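Local structure of quinoline 2-oxidoreductase large subunit (Pseudomonas putida, 1T3Q) at residues Met1-Leu9 against Gly558-Glu566; Leu68-Gly77 against Val116-Ile126. The protein carries the molybdenum and pterin cytosine dinucleotide site of quinoline 2-oxidoreductase, a molybdenum hydroxylase of the xanthine dehydrogenase family. All coordinates share one frame; numbering follows the deposited sequence.

Contact 1: Met1-Leu9 against Gly558-Glu566; sequences MMKHEVVAL and GRAASIVRE
Val7 settles on Gly558, where the N-terminal arm of the subunit, a 3-10 turn at 2-4 followed by extended chain, is laid across helix 549-576 of the cofactor-binding part. The fit is close: Val7 CG2 lies 3.4 Å from Gly558 CA, a separation that a side chain on the helix at this point would not allow. CG1, anti to the carbonyl carbon of Val7 (chi1 -57°), reaches the Gly558 carbonyl and then Ser562 CB.

One residue on, Arg559 bends at chi3, which brings its guanidinium against the 3-10 turn. NE donates to Glu5 OE2 at 3.1 Å in a salt bridge, meeting the oxygen nearly along its C-O axis, with the two planar groups 53° apart. Met2 O sits over one face of the same guanidinium, and Met2 CB is 3.7 Å from Arg559 NH1. The remaining nitrogens bind elsewhere, NH2 to Thr629 O and NH1 to Asp621 of the second subunit, tying the arm's contact to the dimer interface. With a leucine in place of Arg559, Glu5 OE2 would probably lose its charged mate, and Thr629 O and Asp621 of the second subunit their bonds to this side chain.

Water extends the grip of Glu5: one molecule donates to OE2 and to Arg559 O, while another links OE1 with Ser562 OG. Farther along the helix, Arg565, its NH2 also bonded to Val521 O, turns its guanidinium end-on to the arm, and both terminal nitrogens converge on Ala8 O, NH1 at 2.9 Å and NH2 at 3.0 Å, with that oxygen only 2° out of the guanidinium plane.

Contact 2: Leu68-Gly77 against Val116-Ile126; sequences LPGVELVWCG and VAVVVASSRAI
Leu73 and Val120 form a hydrogen-bonded pair in an antiparallel ladder between strands 71-76 and 116-121, which belong to the a/b hammerhead domain. Val120 N donates to Leu73 O at 2.9 Å, and Trp75 and Val118 exchange two bonds of the same kind. A classic beta bulge interrupts the regular register: Glu72 and Leu73 both face Val120, whose carbonyl takes a bond from Glu72 N at 2.9 Å and a weak one from Leu73 N.

Side chains alternate between the faces of the sheet. Val74 and Val119 lie side by side and point the same way, their CG2 atoms 3.9 Å apart, whereas Val71 crosses Val119 at about a right angle, CG1 to CG1. Leu73, Val120, Trp75 and Val118 occupy the other face; there Trp75 CB packs on Val118 CG2, and Leu73 CD2 rests 3.5 Å above one face of the indole, offset toward its rim. At the start of the first strand Gly70 O accepts from Ser122 N at 2.8 Å, and Ile126 CG2, placed anti to the backbone N, comes 3.6 Å from Pro69 O. At the far end of the ladder a water bridges Gly77 N and Val116 O.

A type II turn, Leu68 to Val71, sets Gly70 at positive phi (96°), where a CB would be jammed against the carbonyl oxygen of Pro69. Helix 263-275 packs against the Leu73 and Trp75 side through Leu271 and Leu275, while Ala130 of helix 124-131 meets Val71 and Val119. Ile126 is positioned by the start of that helix, since Ser123 is the N-cap and its OG accepts from Ile126 N at 3.0 Å.

Overall arrangement
The two contacts illustrate how one long chain is closed at several scales. Contact 1 joins residues 549 positions apart, the N-terminal arm and helix 549-576, whereas contact 2 spans only 39 and lies nested inside the loop that contact 1 closes. Their centres are 51 Å apart and their nearest atoms about 37 Å, so they do not touch, and they share no helix or sheet. Contact 2 forms one outer edge of a seven-stranded mixed sheet, with 71-76 outermost within this chain, and the start of helix 124-131 touches the medium and small subunits. Contact 1 lies beside the second copy of the large subunit, so the pair marks two different interfaces of the six-chain assembly.

Contact 1: Met1-Leu9 against Gly558-Glu566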
# COMPACT_ATOMS: atom_id res chain seq x y z
N MET B 1 -11.26 12.69 35.85
CA MET B 1 -10.52 12.70 34.56
C MET B 1 -11.47 12.31 33.43
O MET B 1 -12.24 11.36 33.57
CB MET B 1 -9.35 11.72 34.62
CG MET B 1 -8.34 12.04 35.70
SD MET B 1 -7.60 13.67 35.47
CE MET B 1 -6.45 13.71 36.86
N MET B 2 -11.42 13.03 32.32
CA MET B 2 -12.29 12.74 31.19
C MET B 2 -12.10 11.34 30.62
O MET B 2 -13.04 10.74 30.09
CB MET B 2 -12.10 13.79 30.09
CG MET B 2 -12.62 15.17 30.45
SD MET B 2 -14.32 15.11 31.06
CE MET B 2 -15.19 14.50 29.60
N LYS B 3 -10.89 10.80 30.73
CA LYS B 3 -10.61 9.47 30.19
C LYS B 3 -11.37 8.38 30.94
O LYS B 3 -11.50 7.26 30.46
CB LYS B 3 -9.10 9.18 30.25
CG LYS B 3 -8.52 9.09 31.65
CD LYS B 3 -7.03 8.80 31.61
CE LYS B 3 -6.46 8.59 33.00
NZ LYS B 3 -5.04 8.16 32.94
N HIS B 4 -11.89 8.72 32.12
CA HIS B 4 -12.65 7.77 32.94
C HIS B 4 -14.10 7.64 32.50
O HIS B 4 -14.79 6.69 32.88
CB HIS B 4 -12.64 8.22 34.41
CG HIS B 4 -11.31 8.10 35.08
ND1 HIS B 4 -11.02 8.72 36.27
CD2 HIS B 4 -10.20 7.40 34.73
CE1 HIS B 4 -9.78 8.41 36.63
NE2 HIS B 4 -9.26 7.62 35.72
N GLU B 5 -14.56 8.61 31.71
CA GLU B 5 -15.94 8.65 31.24
C GLU B 5 -16.50 7.32 30.73
O GLU B 5 -15.86 6.63 29.94
CB GLU B 5 -16.09 9.70 30.13
CG GLU B 5 -17.54 9.94 29.74
CD GLU B 5 -17.70 10.80 28.50
OE1 GLU B 5 -18.83 11.27 28.25
OE2 GLU B 5 -16.71 11.00 27.76
N VAL B 6 -17.70 7.00 31.18
CA VAL B 6 -18.40 5.78 30.77
C VAL B 6 -19.63 6.25 30.01
O VAL B 6 -20.63 6.63 30.61
CB VAL B 6 -18.85 4.94 31.99
CG1 VAL B 6 -19.54 3.67 31.52
CG2 VAL B 6 -17.65 4.62 32.86
N VAL B 7 -19.56 6.22 28.68
CA VAL B 7 -20.69 6.67 27.88
C VAL B 7 -21.87 5.73 27.99
O VAL B 7 -21.70 4.53 28.24
CB VAL B 7 -20.29 6.82 26.40
CG1 VAL B 7 -19.12 7.79 26.27
CG2 VAL B 7 -19.93 5.46 25.82
N ALA B 8 -23.06 6.27 27.82
CA ALA B 8 -24.28 5.48 27.91
C ALA B 8 -24.66 4.96 26.54
O ALA B 8 -24.47 5.64 25.53
CB ALA B 8 -25.41 6.32 28.48
N LEU B 9 -25.21 3.74 26.49
CA LEU B 9 -25.62 3.15 25.23
C LEU B 9 -26.74 2.14 25.45
O LEU B 9 -26.87 1.57 26.53
CB LEU B 9 -24.43 2.45 24.55
CG LEU B 9 -23.74 1.27 25.26
CD1 LEU B 9 -24.55 -0.00 25.07
CD2 LEU B 9 -22.34 1.07 24.68
N GLY B 558 -16.44 4.43 22.74
CA GLY B 558 -17.59 5.01 23.40
C GLY B 558 -17.45 6.51 23.53
O GLY B 558 -18.31 7.27 23.09
N ARG B 559 -16.33 6.95 24.11
CA ARG B 559 -16.06 8.38 24.28
C ARG B 559 -16.05 9.15 22.96
O ARG B 559 -16.68 10.19 22.84
CB ARG B 559 -14.71 8.59 24.97
CG ARG B 559 -14.66 8.31 26.46
CD ARG B 559 -13.53 9.13 27.09
NE ARG B 559 -13.78 10.56 26.93
CZ ARG B 559 -12.84 11.50 26.87
NH1 ARG B 559 -13.20 12.77 26.72
NH2 ARG B 559 -11.55 11.19 26.93
N ALA B 560 -15.30 8.64 21.97
CA ALA B 560 -15.21 9.31 20.69
C ALA B 560 -16.57 9.38 20.00
O ALA B 560 -16.95 10.42 19.47
CB ALA B 560 -14.19 8.60 19.80
N ALA B 561 -17.29 8.27 20.01
CA ALA B 561 -18.61 8.22 19.38
C ALA B 561 -19.58 9.16 20.09
O ALA B 561 -20.44 9.77 19.46
CB ALA B 561 -19.15 6.80 19.41
N SER B 562 -19.43 9.28 21.41
CA SER B 562 -20.30 10.15 22.19
C SER B 562 -20.15 11.61 21.78
O SER B 562 -21.14 12.34 21.67
CB SER B 562 -20.00 10.01 23.68
OG SER B 562 -20.79 10.90 24.45
N ILE B 563 -18.92 12.04 21.53
CA ILE B 563 -18.67 13.41 21.14
C ILE B 563 -19.43 13.77 19.87
O ILE B 563 -20.10 14.81 19.82
CB ILE B 563 -17.17 13.67 20.90
CG1 ILE B 563 -16.40 13.49 22.21
CG2 ILE B 563 -16.96 15.07 20.33
CD1 ILE B 563 -14.91 13.53 22.05
N VAL B 564 -19.34 12.93 18.85
CA VAL B 564 -20.05 13.23 17.62
C VAL B 564 -21.54 12.97 17.76
O VAL B 564 -22.36 13.65 17.14
CB VAL B 564 -19.45 12.44 16.42
CG1 VAL B 564 -18.02 12.90 16.19
CG2 VAL B 564 -19.48 10.94 16.70
N ARG B 565 -21.91 11.99 18.59
CA ARG B 565 -23.32 11.69 18.82
C ARG B 565 -24.00 12.94 19.41
O ARG B 565 -25.08 13.32 18.98
CB ARG B 565 -23.48 10.52 19.80
CG ARG B 565 -24.94 10.20 20.15
CD ARG B 565 -25.08 8.91 20.96
NE ARG B 565 -24.56 9.04 22.32
CZ ARG B 565 -24.57 8.06 23.22
NH1 ARG B 565 -24.08 8.27 24.44
NH2 ARG B 565 -25.06 6.87 22.91
N GLU B 566 -23.34 13.57 20.37
CA GLU B 566 -23.90 14.77 21.00
C GLU B 566 -24.13 15.88 19.98
O GLU B 566 -25.13 16.59 20.05
CB GLU B 566 -22.98 15.27 22.12
CG GLU B 566 -23.03 14.41 23.36
CD GLU B 566 -24.42 14.40 23.98
OE1 GLU B 566 -24.78 13.39 24.64
OE2 GLU B 566 -25.15 15.40 23.81
O HOH W 1 -17.05 11.89 25.18
O HOH W 2 -21.14 10.92 27.06

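Contact 2: Leu68-Gly77 against Val116-Ile126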
# COMPACT_ATOMS: atom_id res chain seq x y z
N LEU B 68 29.73 -13.68 -1.08
CA LEU B 68 28.80 -14.59 -1.74
C LEU B 68 27.81 -13.81 -2.59
O LEU B 68 27.20 -12.84 -2.13
CB LEU B 68 28.04 -15.42 -0.70
CG LEU B 68 27.19 -16.56 -1.28
CD1 LEU B 68 28.11 -17.66 -1.76
CD2 LEU B 68 26.24 -17.09 -0.22
N PRO B 69 27.65 -14.21 -3.87
CA PRO B 69 26.70 -13.49 -4.73
C PRO B 69 25.29 -13.45 -4.15
O PRO B 69 24.82 -14.42 -3.56
CB PRO B 69 26.78 -14.26 -6.05
CG PRO B 69 27.35 -15.59 -5.67
CD PRO B 69 28.35 -15.25 -4.62
N GLY B 70 24.63 -12.30 -4.31
CA GLY B 70 23.29 -12.14 -3.78
C GLY B 70 23.28 -11.47 -2.42
O GLY B 70 22.25 -10.94 -1.99
N VAL B 71 24.41 -11.49 -1.72
CA VAL B 71 24.51 -10.87 -0.41
C VAL B 71 24.78 -9.38 -0.54
O VAL B 71 25.66 -8.96 -1.29
CB VAL B 71 25.63 -11.50 0.43
CG1 VAL B 71 25.75 -10.77 1.76
CG2 VAL B 71 25.33 -12.98 0.66
N GLU B 72 24.02 -8.58 0.20
CA GLU B 72 24.16 -7.14 0.15
C GLU B 72 24.77 -6.56 1.42
O GLU B 72 25.29 -5.45 1.42
CB GLU B 72 22.79 -6.49 -0.08
CG GLU B 72 22.15 -6.88 -1.40
CD GLU B 72 22.90 -6.31 -2.59
OE1 GLU B 72 22.85 -6.93 -3.67
OE2 GLU B 72 23.51 -5.23 -2.45
N LEU B 73 24.72 -7.32 2.50
CA LEU B 73 25.23 -6.81 3.76
C LEU B 73 25.33 -7.86 4.85
O LEU B 73 24.54 -8.80 4.90
CB LEU B 73 24.31 -5.67 4.23
CG LEU B 73 24.46 -4.99 5.60
CD1 LEU B 73 23.60 -3.73 5.61
CD2 LEU B 73 24.05 -5.93 6.72
N VAL B 74 26.34 -7.71 5.71
CA VAL B 74 26.53 -8.61 6.83
C VAL B 74 26.97 -7.75 8.02
O VAL B 74 27.98 -7.06 7.94
CB VAL B 74 27.61 -9.68 6.56
CG1 VAL B 74 27.77 -10.57 7.78
CG2 VAL B 74 27.22 -10.52 5.35
N TRP B 75 26.21 -7.79 9.10
CA TRP B 75 26.52 -7.01 10.30
C TRP B 75 26.81 -7.89 11.50
O TRP B 75 26.26 -8.98 11.64
CB TRP B 75 25.34 -6.10 10.68
CG TRP B 75 25.22 -4.81 9.94
CD1 TRP B 75 26.10 -4.29 9.03
CD2 TRP B 75 24.16 -3.86 10.06
NE1 TRP B 75 25.65 -3.06 8.59
CE2 TRP B 75 24.46 -2.78 9.20
CE3 TRP B 75 22.98 -3.82 10.82
CZ2 TRP B 75 23.62 -1.67 9.08
CZ3 TRP B 75 22.15 -2.71 10.70
CH2 TRP B 75 22.47 -1.65 9.84
N CYS B 76 27.70 -7.41 12.37
CA CYS B 76 28.00 -8.12 13.60
C CYS B 76 27.57 -7.16 14.71
O CYS B 76 27.08 -6.07 14.43
CB CYS B 76 29.50 -8.46 13.69
SG CYS B 76 30.60 -7.04 13.78
N GLY B 77 27.76 -7.56 15.96
CA GLY B 77 27.35 -6.72 17.07
C GLY B 77 27.91 -5.31 17.09
O GLY B 77 27.22 -4.37 17.49
N VAL B 116 24.16 -13.14 16.70
CA VAL B 116 25.54 -12.66 16.74
C VAL B 116 25.91 -11.99 15.42
O VAL B 116 26.89 -11.25 15.33
CB VAL B 116 26.54 -13.80 17.04
CG1 VAL B 116 26.17 -14.48 18.35
CG2 VAL B 116 26.55 -14.80 15.90
N ALA B 117 25.11 -12.25 14.39
CA ALA B 117 25.33 -11.66 13.08
C ALA B 117 24.09 -11.79 12.21
O ALA B 117 23.33 -12.74 12.35
CB ALA B 117 26.52 -12.34 12.39
N VAL B 118 23.89 -10.82 11.33
CA VAL B 118 22.75 -10.85 10.42
C VAL B 118 23.24 -10.66 8.99
O VAL B 118 24.21 -9.94 8.73
CB VAL B 118 21.70 -9.76 10.74
CG1 VAL B 118 21.00 -10.09 12.05
CG2 VAL B 118 22.36 -8.39 10.81
N VAL B 119 22.56 -11.32 8.07
CA VAL B 119 22.90 -11.23 6.66
C VAL B 119 21.66 -10.82 5.87
O VAL B 119 20.57 -11.36 6.09
CB VAL B 119 23.38 -12.60 6.11
CG1 VAL B 119 23.64 -12.49 4.61
CG2 VAL B 119 24.64 -13.06 6.85
N VAL B 120 21.83 -9.86 4.98
CA VAL B 120 20.73 -9.42 4.12
C VAL B 120 21.13 -9.84 2.71
O VAL B 120 22.23 -9.52 2.24
CB VAL B 120 20.53 -7.90 4.19
CG1 VAL B 120 19.47 -7.48 3.18
CG2 VAL B 120 20.08 -7.50 5.59
N ALA B 121 20.25 -10.57 2.03
CA ALA B 121 20.54 -11.04 0.69
C ALA B 121 19.30 -11.04 -0.21
O ALA B 121 18.20 -10.73 0.23
CB ALA B 121 21.16 -12.44 0.75
N SER B 122 19.51 -11.40 -1.48
CA SER B 122 18.44 -11.42 -2.47
C SER B 122 17.31 -12.40 -2.15
O SER B 122 16.19 -12.24 -2.64
CB SER B 122 19.02 -11.76 -3.85
OG SER B 122 19.67 -13.01 -3.80
N SER B 123 17.60 -13.41 -1.34
CA SER B 123 16.60 -14.39 -0.95
C SER B 123 16.95 -14.90 0.44
O SER B 123 18.09 -14.79 0.87
CB SER B 123 16.57 -15.57 -1.92
OG SER B 123 17.62 -16.47 -1.66
N ARG B 124 15.96 -15.45 1.13
CA ARG B 124 16.18 -15.99 2.46
C ARG B 124 17.15 -17.17 2.40
O ARG B 124 18.02 -17.32 3.26
CB ARG B 124 14.84 -16.42 3.08
CG ARG B 124 14.96 -17.26 4.33
CD ARG B 124 15.53 -16.50 5.52
NE ARG B 124 15.57 -17.37 6.69
CZ ARG B 124 15.17 -17.02 7.91
NH1 ARG B 124 14.71 -15.80 8.14
NH2 ARG B 124 15.22 -17.90 8.89
N ALA B 125 17.02 -17.99 1.36
CA ALA B 125 17.89 -19.15 1.21
C ALA B 125 19.35 -18.74 1.06
O ALA B 125 20.24 -19.35 1.67
CB ALA B 125 17.46 -19.98 0.01
N ILE B 126 19.60 -17.72 0.26
CA ILE B 126 20.97 -17.23 0.05
C ILE B 126 21.51 -16.56 1.30
O ILE B 126 22.70 -16.67 1.60
CB ILE B 126 21.03 -16.25 -1.15
CG1 ILE B 126 20.74 -17.01 -2.45
CG2 ILE B 126 22.41 -15.59 -1.22
CD1 ILE B 126 20.74 -16.14 -3.69
O HOH W 3 28.37 -10.05 17.09